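Local coordinates for PcyX_EBK42635 (Marine metagenome, PDB 5OWG), which probably reduces biliverdin to phycoerythrobilin in a four-electron, ferredoxin-dependent reaction, as a phage-type bilin reductase, at residues N197-H202 with N230-V235; A76-F81 with P89-D94. One frame throughout, in Å; residues are numbered along the deposited sequence.

Contact 1 of 2, residues N197-H202 with N230-V235; sequences NYYSEH and NLFPFV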
ATOM      1  N   ASN A 197      12.141   4.387  -6.703  1.00 70.45           N
ATOM      2  CA  ASN A 197      12.602   3.082  -7.165  1.00 84.72           C
ATOM      3  C   ASN A 197      13.483   2.410  -6.118  1.00 85.87           C
ATOM      4  O   ASN A 197      13.280   1.239  -5.776  1.00 83.13           O
ATOM      5  CB  ASN A 197      13.356   3.232  -8.485  1.00 72.72           C
ATOM      6  CG  ASN A 197      12.439   3.554  -9.647  1.00 69.66           C
ATOM      7  OD1 ASN A 197      11.241   3.768  -9.467  1.00 77.81           O
ATOM      8  ND2 ASN A 197      13.002   3.592 -10.849  1.00 75.03           N
ATOM      9  N   TYR A 198      14.481   3.137  -5.606  1.00 82.38           N
ATOM     10  CA  TYR A 198      15.342   2.598  -4.558  1.00 90.32           C
ATOM     11  C   TYR A 198      14.519   1.993  -3.429  1.00 87.15           C
ATOM     12  O   TYR A 198      14.883   0.953  -2.867  1.00 87.65           O
ATOM     13  CB  TYR A 198      16.259   3.701  -4.026  1.00 97.71           C
ATOM     14  CG  TYR A 198      17.234   3.255  -2.958  1.00109.14           C
ATOM     15  CD1 TYR A 198      18.447   2.668  -3.296  1.00113.38           C
ATOM     16  CD2 TYR A 198      16.948   3.435  -1.610  1.00102.56           C
ATOM     17  CE1 TYR A 198      19.343   2.264  -2.323  1.00115.27           C
ATOM     18  CE2 TYR A 198      17.838   3.036  -0.630  1.00111.99           C
ATOM     19  CZ  TYR A 198      19.034   2.452  -0.992  1.00115.67           C
ATOM     20  OH  TYR A 198      19.919   2.053  -0.017  1.00112.72           O
ATOM     21  N   TYR A 199      13.398   2.631  -3.085  1.00 81.73           N
ATOM     22  CA  TYR A 199      12.485   2.061  -2.102  1.00 79.82           C
ATOM     23  C   TYR A 199      11.832   0.792  -2.633  1.00 82.10           C
ATOM     24  O   TYR A 199      11.584  -0.152  -1.873  1.00 77.15           O
ATOM     25  CB  TYR A 199      11.427   3.100  -1.723  1.00 67.59           C
ATOM     26  CG  TYR A 199      10.274   2.564  -0.902  1.00 63.89           C
ATOM     27  CD1 TYR A 199       9.184   1.954  -1.512  1.00 66.30           C
ATOM     28  CD2 TYR A 199      10.264   2.687   0.481  1.00 61.10           C
ATOM     29  CE1 TYR A 199       8.127   1.469  -0.768  1.00 68.89           C
ATOM     30  CE2 TYR A 199       9.209   2.206   1.234  1.00 69.01           C
ATOM     31  CZ  TYR A 199       8.143   1.600   0.604  1.00 72.85           C
ATOM     32  OH  TYR A 199       7.092   1.119   1.349  1.00 72.65           O
ATOM     33  N   SER A 200      11.547   0.749  -3.937  1.00 77.68           N
ATOM     34  CA  SER A 200      10.915  -0.429  -4.521  1.00 82.26           C
ATOM     35  C   SER A 200      11.903  -1.584  -4.628  1.00 92.11           C
ATOM     36  O   SER A 200      11.539  -2.743  -4.396  1.00 87.48           O
ATOM     37  CB  SER A 200      10.334  -0.084  -5.891  1.00 67.67           C
ATOM     38  OG  SER A 200       9.263   0.835  -5.770  1.00 64.44           O
ATOM     39  N   GLU A 201      13.155  -1.290  -4.984  1.00 95.82           N
ATOM     40  CA  GLU A 201      14.191  -2.317  -4.995  1.00 82.41           C
ATOM     41  C   GLU A 201      14.294  -2.997  -3.635  1.00 83.54           C
ATOM     42  O   GLU A 201      14.197  -4.225  -3.528  1.00 66.69           O
ATOM     43  CB  GLU A 201      15.532  -1.695  -5.394  1.00 96.86           C
ATOM     44  CG  GLU A 201      16.756  -2.462  -4.902  1.00101.55           C
ATOM     45  CD  GLU A 201      18.054  -1.866  -5.405  1.00107.38           C
ATOM     46  OE1 GLU A 201      18.016  -0.762  -5.989  1.00110.72           O
ATOM     47  OE2 GLU A 201      19.115  -2.499  -5.217  1.00 99.31           O
ATOM     48  N   HIS A 202      14.489  -2.205  -2.579  1.00 93.08           N
ATOM     49  CA  HIS A 202      14.715  -2.765  -1.252  1.00 94.55           C
ATOM     50  C   HIS A 202      13.494  -3.483  -0.694  1.00 91.75           C
ATOM     51  O   HIS A 202      13.649  -4.337   0.186  1.00 92.81           O
ATOM     52  CB  HIS A 202      15.149  -1.662  -0.286  1.00103.00           C
ATOM     53  CG  HIS A 202      16.632  -1.473  -0.214  1.00104.92           C
ATOM     54  ND1 HIS A 202      17.428  -2.180   0.659  1.00101.24           N
ATOM     55  CD2 HIS A 202      17.463  -0.663  -0.910  1.00107.70           C
ATOM     56  CE1 HIS A 202      18.687  -1.813   0.502  1.00108.01           C
ATOM     57  NE2 HIS A 202      18.736  -0.893  -0.446  1.00107.60           N
ATOM     58  N   ASN A 230       3.550  -5.809 -10.312  1.00 44.07           N
ATOM     59  CA  ASN A 230       2.343  -5.117  -9.874  1.00 40.88           C
ATOM     60  C   ASN A 230       2.335  -4.853  -8.374  1.00 36.32           C
ATOM     61  O   ASN A 230       1.258  -4.682  -7.790  1.00 47.11           O
ATOM     62  CB  ASN A 230       1.100  -5.926 -10.259  1.00 36.55           C
ATOM     63  CG  ASN A 230       0.822  -5.891 -11.746  1.00 54.92           C
ATOM     64  OD1 ASN A 230       1.207  -6.802 -12.481  1.00 45.11           O
ATOM     65  ND2 ASN A 230       0.155  -4.834 -12.201  1.00 40.66           N
ATOM     66  N   LEU A 231       3.503  -4.816  -7.737  1.00 40.46           N
ATOM     67  CA  LEU A 231       3.600  -4.565  -6.304  1.00 51.89           C
ATOM     68  C   LEU A 231       4.287  -3.238  -6.019  1.00 42.96           C
ATOM     69  O   LEU A 231       3.673  -2.348  -5.422  1.00 56.32           O
ATOM     70  CB  LEU A 231       4.338  -5.730  -5.631  1.00 48.52           C
ATOM     71  CG  LEU A 231       4.739  -5.494  -4.175  1.00 54.39           C
ATOM     72  CD1 LEU A 231       3.556  -5.009  -3.346  1.00 47.03           C
ATOM     73  CD2 LEU A 231       5.343  -6.748  -3.567  1.00 66.86           C
ATOM     74  N   PHE A 232       5.544  -3.080  -6.423  1.00 47.24           N
ATOM     75  CA  PHE A 232       6.234  -1.792  -6.400  1.00 57.93           C
ATOM     76  C   PHE A 232       6.845  -1.570  -7.776  1.00 42.69           C
ATOM     77  O   PHE A 232       8.065  -1.666  -7.957  1.00 49.08           O
ATOM     78  CB  PHE A 232       7.294  -1.744  -5.300  1.00 58.50           C
ATOM     79  CG  PHE A 232       6.732  -1.896  -3.921  1.00 57.98           C
ATOM     80  CD1 PHE A 232       5.974  -0.887  -3.355  1.00 65.93           C
ATOM     81  CD2 PHE A 232       6.960  -3.046  -3.190  1.00 65.68           C
ATOM     82  CE1 PHE A 232       5.448  -1.027  -2.087  1.00 64.82           C
ATOM     83  CE2 PHE A 232       6.430  -3.194  -1.927  1.00 62.81           C
ATOM     84  CZ  PHE A 232       5.679  -2.181  -1.372  1.00 72.36           C
ATOM     85  N   PRO A 233       6.017  -1.275  -8.775  1.00 47.99           N
ATOM     86  CA  PRO A 233       6.533  -1.137 -10.138  1.00 54.57           C
ATOM     87  C   PRO A 233       7.496   0.030 -10.255  1.00 69.98           C
ATOM     88  O   PRO A 233       7.382   1.038  -9.554  1.00 59.68           O
ATOM     89  CB  PRO A 233       5.272  -0.896 -10.979  1.00 54.94           C
ATOM     90  CG  PRO A 233       4.126  -1.307 -10.107  1.00 59.13           C
ATOM     91  CD  PRO A 233       4.568  -1.025  -8.713  1.00 52.67           C
ATOM     92  N   PHE A 234       8.460  -0.124 -11.156  1.00 69.72           N
ATOM     93  CA  PHE A 234       9.365   0.961 -11.482  1.00 72.80           C
ATOM     94  C   PHE A 234       8.730   1.865 -12.532  1.00 69.41           C
ATOM     95  O   PHE A 234       7.880   1.438 -13.318  1.00 60.34           O
ATOM     96  CB  PHE A 234      10.697   0.414 -11.993  1.00 81.92           C
ATOM     97  CG  PHE A 234      11.399  -0.478 -11.010  1.00 80.64           C
ATOM     98  CD1 PHE A 234      12.248   0.055 -10.054  1.00 84.29           C
ATOM     99  CD2 PHE A 234      11.213  -1.849 -11.043  1.00 68.70           C
ATOM    100  CE1 PHE A 234      12.895  -0.762  -9.149  1.00 80.19           C
ATOM    101  CE2 PHE A 234      11.858  -2.672 -10.139  1.00 78.83           C
ATOM    102  CZ  PHE A 234      12.700  -2.127  -9.191  1.00 87.37           C
ATOM    103  N   VAL A 235       9.147   3.128 -12.532  1.00 70.88           N
ATOM    104  CA  VAL A 235       8.593   4.139 -13.425  1.00 77.23           C
ATOM    105  C   VAL A 235       9.625   4.448 -14.499  1.00 72.76           C
ATOM    106  O   VAL A 235      10.832   4.459 -14.232  1.00 73.49           O
ATOM    107  CB  VAL A 235       8.179   5.417 -12.661  1.00 67.78           C
ATOM    108  CG1 VAL A 235       8.085   5.153 -11.156  1.00 51.12           C
ATOM    109  CG2 VAL A 235       9.133   6.579 -12.947  1.00 65.04           C
TER
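Ser-200 and Phe-232 meet where the C-terminal loop comes closest to the helix, and this half of the contact is buried and tightly packed. Ser-200 OG packs 3.3 Å from Phe-232 CB; its polar partner is the carbonyl of Gln-196, one turn back in its own helix. The preceding residue, Tyr-199, has CG anti to the backbone N (chi1 170°), and the edge of its ring meets the face of Phe-232. This T-shaped pair has planes 87° apart and centroids 5.7 Å apart, with Tyr-199 CE1 3.9 Å from Phe-232 CE1. In the sandwich fold of ferredoxin-dependent bilin reductases, Phe-232, in the loop after helix 220-229, packs against helix 189-204 and also against Cys-79 and Phe-81 of strand 73-82. The other half is equally close but open to solvent. The exposed Phe-234 ring turns an edge to Asn-197, Phe-234 CD1 lying 3.5 Å from Asn-197 CG, with the amide plane nearly perpendicular to the ring. The loose end is at Val-235, where Val-235 CG1 only grazes Asn-197 OD1 at 3.8 Å, and no hydrogen bond joins the two segments anywhere.

Contact 2 of 2, residues A76-F81 with P89-D94; sequences AHLCLF and PIYGFD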
ATOM      1  N   ALA A  76      -3.357  -7.709   4.444  1.00 51.14           N
ATOM      2  CA  ALA A  76      -3.631  -6.540   3.629  1.00 47.72           C
ATOM      3  C   ALA A  76      -2.349  -5.743   3.463  1.00 47.12           C
ATOM      4  O   ALA A  76      -1.497  -5.708   4.356  1.00 40.32           O
ATOM      5  CB  ALA A  76      -4.730  -5.664   4.242  1.00 64.67           C
ATOM      6  N   HIS A  77      -2.222  -5.109   2.302  1.00 43.38           N
ATOM      7  CA  HIS A  77      -1.081  -4.265   1.983  1.00 50.96           C
ATOM      8  C   HIS A  77      -1.600  -2.993   1.336  1.00 36.85           C
ATOM      9  O   HIS A  77      -2.471  -3.044   0.464  1.00 34.45           O
ATOM     10  CB  HIS A  77      -0.102  -4.991   1.051  1.00 42.96           C
ATOM     11  CG  HIS A  77       0.895  -4.090   0.393  1.00 33.41           C
ATOM     12  ND1 HIS A  77       2.112  -3.786   0.965  1.00 53.14           N
ATOM     13  CD2 HIS A  77       0.863  -3.436  -0.793  1.00 47.54           C
ATOM     14  CE1 HIS A  77       2.783  -2.980   0.162  1.00 54.73           C
ATOM     15  NE2 HIS A  77       2.048  -2.752  -0.910  1.00 56.44           N
ATOM     16  N   LEU A  78      -1.076  -1.852   1.779  1.00 42.99           N
ATOM     17  CA  LEU A  78      -1.524  -0.554   1.289  1.00 37.20           C
ATOM     18  C   LEU A  78      -0.315   0.356   1.166  1.00 39.26           C
ATOM     19  O   LEU A  78       0.401   0.577   2.148  1.00 38.24           O
ATOM     20  CB  LEU A  78      -2.577   0.056   2.221  1.00 45.61           C
ATOM     21  CG  LEU A  78      -3.159   1.409   1.800  1.00 43.75           C
ATOM     22  CD1 LEU A  78      -3.933   1.304   0.493  1.00 38.16           C
ATOM     23  CD2 LEU A  78      -4.050   1.965   2.895  1.00 45.92           C
ATOM     24  N   CYS A  79      -0.093   0.884  -0.036  1.00 42.28           N
ATOM     25  CA  CYS A  79       1.061   1.725  -0.312  1.00 32.12           C
ATOM     26  C   CYS A  79       0.636   2.881  -1.204  1.00 39.66           C
ATOM     27  O   CYS A  79      -0.202   2.720  -2.095  1.00 39.83           O
ATOM     28  CB  CYS A  79       2.186   0.941  -0.993  1.00 37.49           C
ATOM     29  SG  CYS A  79       3.720   1.861  -1.119  1.00 55.02           S
ATOM     30  N   LEU A  80       1.229   4.049  -0.957  1.00 51.27           N
ATOM     31  CA  LEU A  80       0.950   5.252  -1.733  1.00 56.13           C
ATOM     32  C   LEU A  80       2.262   5.890  -2.163  1.00 42.51           C
ATOM     33  O   LEU A  80       3.089   6.244  -1.316  1.00 50.03           O
ATOM     34  CB  LEU A  80       0.120   6.257  -0.927  1.00 50.20           C
ATOM     35  CG  LEU A  80      -1.404   6.187  -1.052  1.00 40.89           C
ATOM     36  CD1 LEU A  80      -1.970   4.978  -0.323  1.00 33.91           C
ATOM     37  CD2 LEU A  80      -2.044   7.472  -0.536  1.00 49.55           C
ATOM     38  N   PHE A  81       2.447   6.044  -3.479  1.00 34.18           N
ATOM     39  CA  PHE A  81       3.581   6.777  -4.032  1.00 28.20           C
ATOM     40  C   PHE A  81       3.129   8.156  -4.492  1.00 43.68           C
ATOM     41  O   PHE A  81       2.150   8.252  -5.246  1.00 44.69           O
ATOM     42  CB  PHE A  81       4.188   6.023  -5.213  1.00 53.05           C
ATOM     43  CG  PHE A  81       5.033   4.843  -4.822  1.00 51.03           C
ATOM     44  CD1 PHE A  81       6.347   5.017  -4.421  1.00 52.01           C
ATOM     45  CD2 PHE A  81       4.521   3.558  -4.883  1.00 50.35           C
ATOM     46  CE1 PHE A  81       7.130   3.934  -4.072  1.00 58.92           C
ATOM     47  CE2 PHE A  81       5.301   2.470  -4.536  1.00 52.37           C
ATOM     48  CZ  PHE A  81       6.606   2.658  -4.130  1.00 52.31           C
ATOM     49  N   PRO A  89       7.275  11.464   1.531  1.00 69.00           N
ATOM     50  CA  PRO A  89       7.505  10.065   1.911  1.00 73.53           C
ATOM     51  C   PRO A  89       6.551   9.107   1.214  1.00 74.85           C
ATOM     52  O   PRO A  89       5.851   9.485   0.269  1.00 61.20           O
ATOM     53  CB  PRO A  89       7.285  10.079   3.429  1.00 67.59           C
ATOM     54  CG  PRO A  89       6.350  11.211   3.661  1.00 68.53           C
ATOM     55  CD  PRO A  89       6.682  12.249   2.627  1.00 63.69           C
ATOM     56  N   ILE A  90       6.521   7.861   1.679  1.00 65.18           N
ATOM     57  CA  ILE A  90       5.663   6.822   1.125  1.00 44.89           C
ATOM     58  C   ILE A  90       4.833   6.256   2.268  1.00 53.48           C
ATOM     59  O   ILE A  90       5.376   5.633   3.190  1.00 64.53           O
ATOM     60  CB  ILE A  90       6.476   5.715   0.435  1.00 55.50           C
ATOM     61  CG1 ILE A  90       7.208   6.269  -0.790  1.00 49.95           C
ATOM     62  CG2 ILE A  90       5.576   4.549   0.025  1.00 50.56           C
ATOM     63  CD1 ILE A  90       8.385   5.419  -1.225  1.00 56.85           C
ATOM     64  N   TYR A  91       3.521   6.476   2.218  1.00 48.50           N
ATOM     65  CA  TYR A  91       2.616   5.775   3.119  1.00 52.53           C
ATOM     66  C   TYR A  91       2.714   4.280   2.862  1.00 61.06           C
ATOM     67  O   TYR A  91       2.606   3.826   1.719  1.00 57.07           O
ATOM     68  CB  TYR A  91       1.179   6.254   2.913  1.00 52.60           C
ATOM     69  CG  TYR A  91       0.146   5.578   3.796  1.00 58.35           C
ATOM     70  CD1 TYR A  91      -0.361   4.323   3.478  1.00 57.92           C
ATOM     71  CD2 TYR A  91      -0.338   6.208   4.934  1.00 60.35           C
ATOM     72  CE1 TYR A  91      -1.309   3.708   4.278  1.00 61.88           C
ATOM     73  CE2 TYR A  91      -1.286   5.604   5.740  1.00 51.33           C
ATOM     74  CZ  TYR A  91      -1.769   4.355   5.406  1.00 69.89           C
ATOM     75  OH  TYR A  91      -2.713   3.751   6.204  1.00 54.28           O
ATOM     76  N   GLY A  92       2.927   3.516   3.926  1.00 52.87           N
ATOM     77  CA  GLY A  92       2.978   2.076   3.817  1.00 63.16           C
ATOM     78  C   GLY A  92       2.340   1.438   5.028  1.00 59.23           C
ATOM     79  O   GLY A  92       2.700   1.762   6.160  1.00 57.48           O
ATOM     80  N   PHE A  93       1.371   0.555   4.806  1.00 54.97           N
ATOM     81  CA  PHE A  93       0.701  -0.159   5.885  1.00 60.62           C
ATOM     82  C   PHE A  93       0.604  -1.623   5.491  1.00 59.40           C
ATOM     83  O   PHE A  93       0.058  -1.948   4.431  1.00 56.57           O
ATOM     84  CB  PHE A  93      -0.690   0.415   6.163  1.00 53.95           C
ATOM     85  CG  PHE A  93      -1.404  -0.254   7.307  1.00 57.60           C
ATOM     86  CD1 PHE A  93      -1.152   0.119   8.617  1.00 72.07           C
ATOM     87  CD2 PHE A  93      -2.326  -1.257   7.071  1.00 57.83           C
ATOM     88  CE1 PHE A  93      -1.807  -0.495   9.668  1.00 59.43           C
ATOM     89  CE2 PHE A  93      -2.986  -1.874   8.120  1.00 71.39           C
ATOM     90  CZ  PHE A  93      -2.726  -1.492   9.419  1.00 61.82           C
ATOM     91  N   ASP A  94       1.139  -2.498   6.337  1.00 62.08           N
ATOM     92  CA  ASP A  94       1.136  -3.934   6.089  1.00 69.72           C
ATOM     93  C   ASP A  94       0.733  -4.638   7.372  1.00 59.14           C
ATOM     94  O   ASP A  94       1.377  -4.457   8.412  1.00 61.37           O
ATOM     95  CB  ASP A  94       2.506  -4.419   5.606  1.00 63.16           C
ATOM     96  CG  ASP A  94       2.873  -3.865   4.243  1.00 53.42           C
ATOM     97  OD1 ASP A  94       2.077  -4.043   3.298  1.00 69.74           O
ATOM     98  OD2 ASP A  94       3.951  -3.247   4.120  1.00 71.44           O
TER
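His-77 CG stands anti to the backbone N (chi1 165°), while Asp-94 CG is anti to its own carbonyl carbon (chi1 -66°). The register of this non-hydrogen-bonded pair puts both side chains on one face of the sheet, and these torsions set the two CG atoms; imidazole and carboxylate lie side by side. Their planes are only 14° apart, and Asp-94 OD1 reaches the ring at its edge, near its plane, where it accepts a hydrogen bond from His-77 ND1. The modelled separation of 2.3 Å from His-77 ND1 to Asp-94 OD1 is very short, so its exact value is doubtful. One residue along each strand, Leu-78 and Phe-93 are joined by reciprocal bonds, Leu-78 N to Phe-93 O at 2.9 Å and Phe-93 N to Leu-78 O at 2.8 Å, which make the regular two-bond ring of an antiparallel ladder. Along the face that carries His-77, Cys-79 lies across from Gly-92, and Cys-79 SG instead meets Ile-90 CG2 at 3.5 Å. The same methyl lies over one face of the Phe-81 ring, while Ile-90 CD1 comes within 3.4 Å of Phe-81 CE1. The reverse face is largely apolar: Leu-78 CD2 presses on Tyr-91 CE1 at 3.5 Å, and Leu-80 CB meets Tyr-91 CB at 4.0 Å. Helix 161-179 covers that side, its Ala-169 carbonyl accepting a hydrogen bond from Tyr-91 OH. The two strands form a beta hairpin at the heart of the antiparallel sheet of an alpha/beta/alpha sandwich, and the histidine-carboxylate pair, with Asp-94 still partly exposed, is consistent with the His-Asp pair that lines the bilin pocket in relatives such as PcyA.

In the fold
Contact 2 closes first along the chain, and its centre lies about 3 Å from that of the chain, whereas contact 1 forms later in the sequence, from helix 189-204 and the loop near the C-terminus; their centres are about 12 Å apart. They touch directly on one face of the sheet. Phe-232 CZ reaches to 3.4 Å from His-77 CE1, and Tyr-199 CG is equally close to Ile-90 CD1. Helix 189-204 and the terminal loop thus form a layer over the hairpin of strands 73-82 and 90-96, with helix 161-179 on the other face. Chain segments distant in sequence thereby meet on one face of the sheet, beside what is probably the bilin site.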